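Local atomic coordinates of 3-oxoacyl-[acyl-carrier-protein] synthase 3 (Micrococcus luteus NCTC 2665, PDB entry 4EWP), a protein that probably catalyses the first condensation of fatty acid synthesis, adding two carbons from malonyl-ACP to an acyl-CoA primer such as acetyl-CoA. Residues G81-V92 with I109-S120. Numbering follows the deposited sequence.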
loop_
_atom_site.group_PDB
_atom_site.type_symbol
_atom_site.label_atom_id
_atom_site.label_comp_id
_atom_site.label_asym_id
_atom_site.label_seq_id
_atom_site.Cartn_x
_atom_site.Cartn_y
_atom_site.Cartn_z
ATOM N N GLY A 81 21.097 -4.686 -6.458
ATOM C CA GLY A 81 19.655 -4.698 -6.636
ATOM C C GLY A 81 19.131 -6.113 -6.738
ATOM O O GLY A 81 18.134 -6.477 -6.094
ATOM N N SER A 82 19.831 -6.917 -7.537
ATOM C CA SER A 82 19.391 -8.273 -7.840
ATOM C C SER A 82 19.392 -9.205 -6.637
ATOM O O SER A 82 18.820 -10.290 -6.698
ATOM C CB SER A 82 20.225 -8.865 -8.975
ATOM O OG SER A 82 21.608 -8.644 -8.755
ATOM N N ASP A 83 20.040 -8.795 -5.550
ATOM C CA ASP A 83 19.982 -9.574 -4.319
ATOM C C ASP A 83 18.664 -9.394 -3.560
ATOM O O ASP A 83 18.362 -10.182 -2.666
ATOM C CB ASP A 83 21.161 -9.243 -3.401
ATOM C CG ASP A 83 22.499 -9.663 -4.000
ATOM O OD1 ASP A 83 22.604 -10.820 -4.467
ATOM O OD2 ASP A 83 23.433 -8.832 -4.019
ATOM N N LEU A 84 17.882 -8.379 -3.914
ATOM C CA LEU A 84 16.624 -8.132 -3.205
ATOM C C LEU A 84 15.492 -9.081 -3.642
ATOM O O LEU A 84 15.351 -9.379 -4.819
ATOM C CB LEU A 84 16.181 -6.679 -3.388
ATOM C CG LEU A 84 17.127 -5.575 -2.918
ATOM C CD1 LEU A 84 16.652 -4.238 -3.475
ATOM C CD2 LEU A 84 17.280 -5.529 -1.375
ATOM N N ASP A 85 14.682 -9.536 -2.688
ATOM C CA ASP A 85 13.600 -10.472 -2.969
ATOM C C ASP A 85 12.255 -9.771 -2.853
ATOM O O ASP A 85 11.228 -10.375 -3.155
ATOM C CB ASP A 85 13.613 -11.638 -1.974
ATOM C CG ASP A 85 14.929 -12.357 -1.937
ATOM O OD1 ASP A 85 15.591 -12.447 -2.995
ATOM O OD2 ASP A 85 15.308 -12.832 -0.846
ATOM N N ALA A 86 12.263 -8.518 -2.384
ATOM C CA ALA A 86 11.043 -7.720 -2.258
ATOM C C ALA A 86 11.368 -6.250 -2.050
ATOM O O ALA A 86 12.408 -5.913 -1.474
ATOM C CB ALA A 86 10.184 -8.230 -1.115
ATOM N N VAL A 87 10.477 -5.381 -2.512
ATOM C CA VAL A 87 10.678 -3.944 -2.432
ATOM C C VAL A 87 9.398 -3.352 -1.883
ATOM O O VAL A 87 8.350 -3.482 -2.501
ATOM C CB VAL A 87 10.939 -3.315 -3.829
ATOM C CG1 VAL A 87 10.988 -1.812 -3.737
ATOM C CG2 VAL A 87 12.226 -3.854 -4.452
ATOM N N ILE A 88 9.471 -2.727 -0.710
ATOM C CA ILE A 88 8.292 -2.126 -0.095
ATOM C C ILE A 88 8.502 -0.629 -0.000
ATOM O O ILE A 88 9.474 -0.157 0.604
ATOM C CB ILE A 88 8.023 -2.679 1.322
ATOM C CG1 ILE A 88 7.890 -4.198 1.294
ATOM C CG2 ILE A 88 6.772 -2.059 1.906
ATOM C CD1 ILE A 88 7.666 -4.816 2.662
ATOM N N VAL A 89 7.604 0.126 -0.613
ATOM C CA VAL A 89 7.732 1.575 -0.590
ATOM C C VAL A 89 6.563 2.167 0.177
ATOM O O VAL A 89 5.396 1.998 -0.190
ATOM C CB VAL A 89 7.787 2.176 -1.997
ATOM C CG1 VAL A 89 7.598 3.687 -1.915
ATOM C CG2 VAL A 89 9.091 1.788 -2.695
ATOM N N SER A 90 6.879 2.852 1.262
ATOM C CA SER A 90 5.841 3.420 2.088
ATOM C C SER A 90 5.747 4.914 1.831
ATOM O O SER A 90 6.635 5.666 2.209
ATOM C CB SER A 90 6.130 3.109 3.544
ATOM O OG SER A 90 5.312 3.911 4.356
ATOM N N THR A 91 4.670 5.334 1.168
ATOM C CA THR A 91 4.505 6.718 0.747
ATOM C C THR A 91 3.036 7.032 0.500
ATOM O O THR A 91 2.269 6.146 0.137
ATOM C CB THR A 91 5.253 6.981 -0.571
ATOM O OG1 THR A 91 5.103 8.353 -0.950
ATOM C CG2 THR A 91 4.680 6.133 -1.687
ATOM N N VAL A 92 2.647 8.294 0.667
ATOM C CA VAL A 92 1.293 8.727 0.316
ATOM C C VAL A 92 1.316 9.887 -0.655
ATOM O O VAL A 92 0.289 10.512 -0.894
ATOM C CB VAL A 92 0.480 9.176 1.558
ATOM C CG1 VAL A 92 0.292 8.027 2.532
ATOM C CG2 VAL A 92 1.147 10.383 2.251
ATOM N N ILE A 109 16.763 0.291 -9.603
ATOM C CA ILE A 109 17.887 -0.192 -8.806
ATOM C C ILE A 109 18.320 -1.585 -9.207
ATOM O O ILE A 109 19.198 -2.162 -8.577
ATOM C CB ILE A 109 17.611 -0.167 -7.285
ATOM C CG1 ILE A 109 16.546 -1.203 -6.906
ATOM C CG2 ILE A 109 17.247 1.247 -6.829
ATOM C CD1 ILE A 109 16.114 -1.135 -5.451
ATOM N N GLY A 110 17.708 -2.136 -10.248
ATOM C CA GLY A 110 18.137 -3.440 -10.731
ATOM C C GLY A 110 17.615 -4.631 -9.941
ATOM O O GLY A 110 18.213 -5.712 -9.991
ATOM N N ALA A 111 16.495 -4.441 -9.238
ATOM C CA ALA A 111 15.855 -5.506 -8.450
ATOM C C ALA A 111 14.871 -6.396 -9.225
ATOM O O ALA A 111 14.400 -7.409 -8.688
ATOM C CB ALA A 111 15.149 -4.917 -7.242
ATOM N N THR A 112 14.532 -6.016 -10.458
ATOM C CA THR A 112 13.664 -6.857 -11.274
ATOM C C THR A 112 14.230 -8.274 -11.268
ATOM O O THR A 112 15.433 -8.459 -11.420
ATOM C CB THR A 112 13.560 -6.333 -12.714
ATOM O OG1 THR A 112 13.109 -4.980 -12.684
ATOM C CG2 THR A 112 12.555 -7.169 -13.546
ATOM N N PRO A 113 13.361 -9.282 -11.108
ATOM C CA PRO A 113 11.901 -9.155 -11.066
ATOM C C PRO A 113 11.283 -9.248 -9.668
ATOM O O PRO A 113 10.134 -9.706 -9.558
ATOM C CB PRO A 113 11.451 -10.366 -11.896
ATOM C CG PRO A 113 12.429 -11.430 -11.471
ATOM C CD PRO A 113 13.766 -10.698 -11.223
ATOM N N ALA A 114 11.982 -8.796 -8.628
ATOM C CA ALA A 114 11.397 -8.808 -7.280
ATOM C C ALA A 114 10.005 -8.164 -7.215
ATOM O O ALA A 114 9.741 -7.157 -7.886
ATOM C CB ALA A 114 12.328 -8.159 -6.279
ATOM N N PRO A 115 9.100 -8.761 -6.420
ATOM C CA PRO A 115 7.782 -8.158 -6.167
ATOM C C PRO A 115 7.983 -6.777 -5.529
ATOM O O PRO A 115 8.926 -6.559 -4.768
ATOM C CB PRO A 115 7.132 -9.125 -5.163
ATOM C CG PRO A 115 8.312 -9.847 -4.514
ATOM C CD PRO A 115 9.324 -9.979 -5.620
ATOM N N ALA A 116 7.094 -5.852 -5.845
ATOM C CA ALA A 116 7.273 -4.464 -5.483
ATOM C C ALA A 116 5.895 -3.883 -5.280
ATOM O O ALA A 116 5.047 -3.998 -6.171
ATOM C CB ALA A 116 7.983 -3.736 -6.619
ATOM N N TYR A 117 5.656 -3.267 -4.123
ATOM C CA TYR A 117 4.367 -2.607 -3.879
ATOM C C TYR A 117 4.512 -1.404 -2.961
ATOM O O TYR A 117 5.460 -1.335 -2.176
ATOM C CB TYR A 117 3.349 -3.589 -3.287
ATOM C CG TYR A 117 3.706 -4.199 -1.928
ATOM C CD1 TYR A 117 3.177 -3.693 -0.746
ATOM C CD2 TYR A 117 4.534 -5.311 -1.841
ATOM C CE1 TYR A 117 3.489 -4.275 0.489
ATOM C CE2 TYR A 117 4.841 -5.890 -0.627
ATOM C CZ TYR A 117 4.318 -5.380 0.526
ATOM O OH TYR A 117 4.634 -5.977 1.718
ATOM N N ASP A 118 3.573 -0.465 -3.058
ATOM C CA ASP A 118 3.521 0.675 -2.144
ATOM C C ASP A 118 2.553 0.335 -1.023
ATOM O O ASP A 118 1.618 -0.446 -1.221
ATOM C CB ASP A 118 3.002 1.942 -2.835
ATOM C CG ASP A 118 3.929 2.457 -3.930
ATOM O OD1 ASP A 118 5.048 1.910 -4.118
ATOM O OD2 ASP A 118 3.525 3.431 -4.611
ATOM N N VAL A 119 2.785 0.939 0.139
ATOM C CA VAL A 119 1.964 0.754 1.325
ATOM C C VAL A 119 1.437 2.117 1.777
ATOM O O VAL A 119 2.126 3.128 1.646
ATOM C CB VAL A 119 2.802 0.145 2.468
ATOM C CG1 VAL A 119 2.237 0.517 3.816
ATOM C CG2 VAL A 119 2.890 -1.358 2.316
ATOM N N SER A 120 0.206 2.152 2.272
ATOM C CA SER A 120 -0.358 3.388 2.793
ATOM C C SER A 120 -0.599 3.256 4.291
ATOM O O SER A 120 -1.592 2.643 4.724
ATOM C CB SER A 120 -1.671 3.745 2.096
ATOM O OG SER A 120 -2.178 4.991 2.564
HETATM O O HOH W 1 15.846 -9.383 -7.769
HETATM O O HOH W 2 2.713 4.834 4.065
#
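The phenol ring of Tyr117 meets Ile88 obliquely: the two side chains run alongside each other in the same direction, with Ile88 CG1 3.8 Å from Tyr117 CZ and Ile88 CD1 3.4 Å from Tyr117 OH. That hydroxyl is hydrogen-bonded to Gln132 OE1 of the same chain. The ring gets there because its CG sits between the backbone N and the carbonyl carbon (chi1 62°), which brings the ring's outer end beside Ile88. The other Ile88 branch, CG2, lies 4.0 Å from Val119 CG2; an alanine at Ile88 would probably open a gap beside the ring and leave Val119 without this methyl partner. The flat carboxylate of Asp118 is on the opposite face of the sheet, where OD1 comes 3.5 Å from Val89 CB while both oxygens accept N-H groups of Ala101 and Ala102, at the start of helix 101-108. These elements form a parallel beta-alpha-beta unit of the thiolase fold, strands 86-90 and 116-120 joined through that helix. Val87, Val89 and Ala116 pack against Ala102 and Ala106 of the helix. In the ladder, Val89 N donates a hydrogen bond to Tyr117 O at 3.0 Å, nearly straight (172°), and Val119 N returns one to Val89 O at 2.8 Å. Strand 116-120 ends this chain's sheet, yet Asp118 and Ser120 pair antiparallel with a strand of the second subunit, carrying the sheet across the dimer. Before the strands, the side chains of Leu84 and Ile109 cross at about a right angle, with Leu84 CD1 3.7 Å from Ile109 CD1.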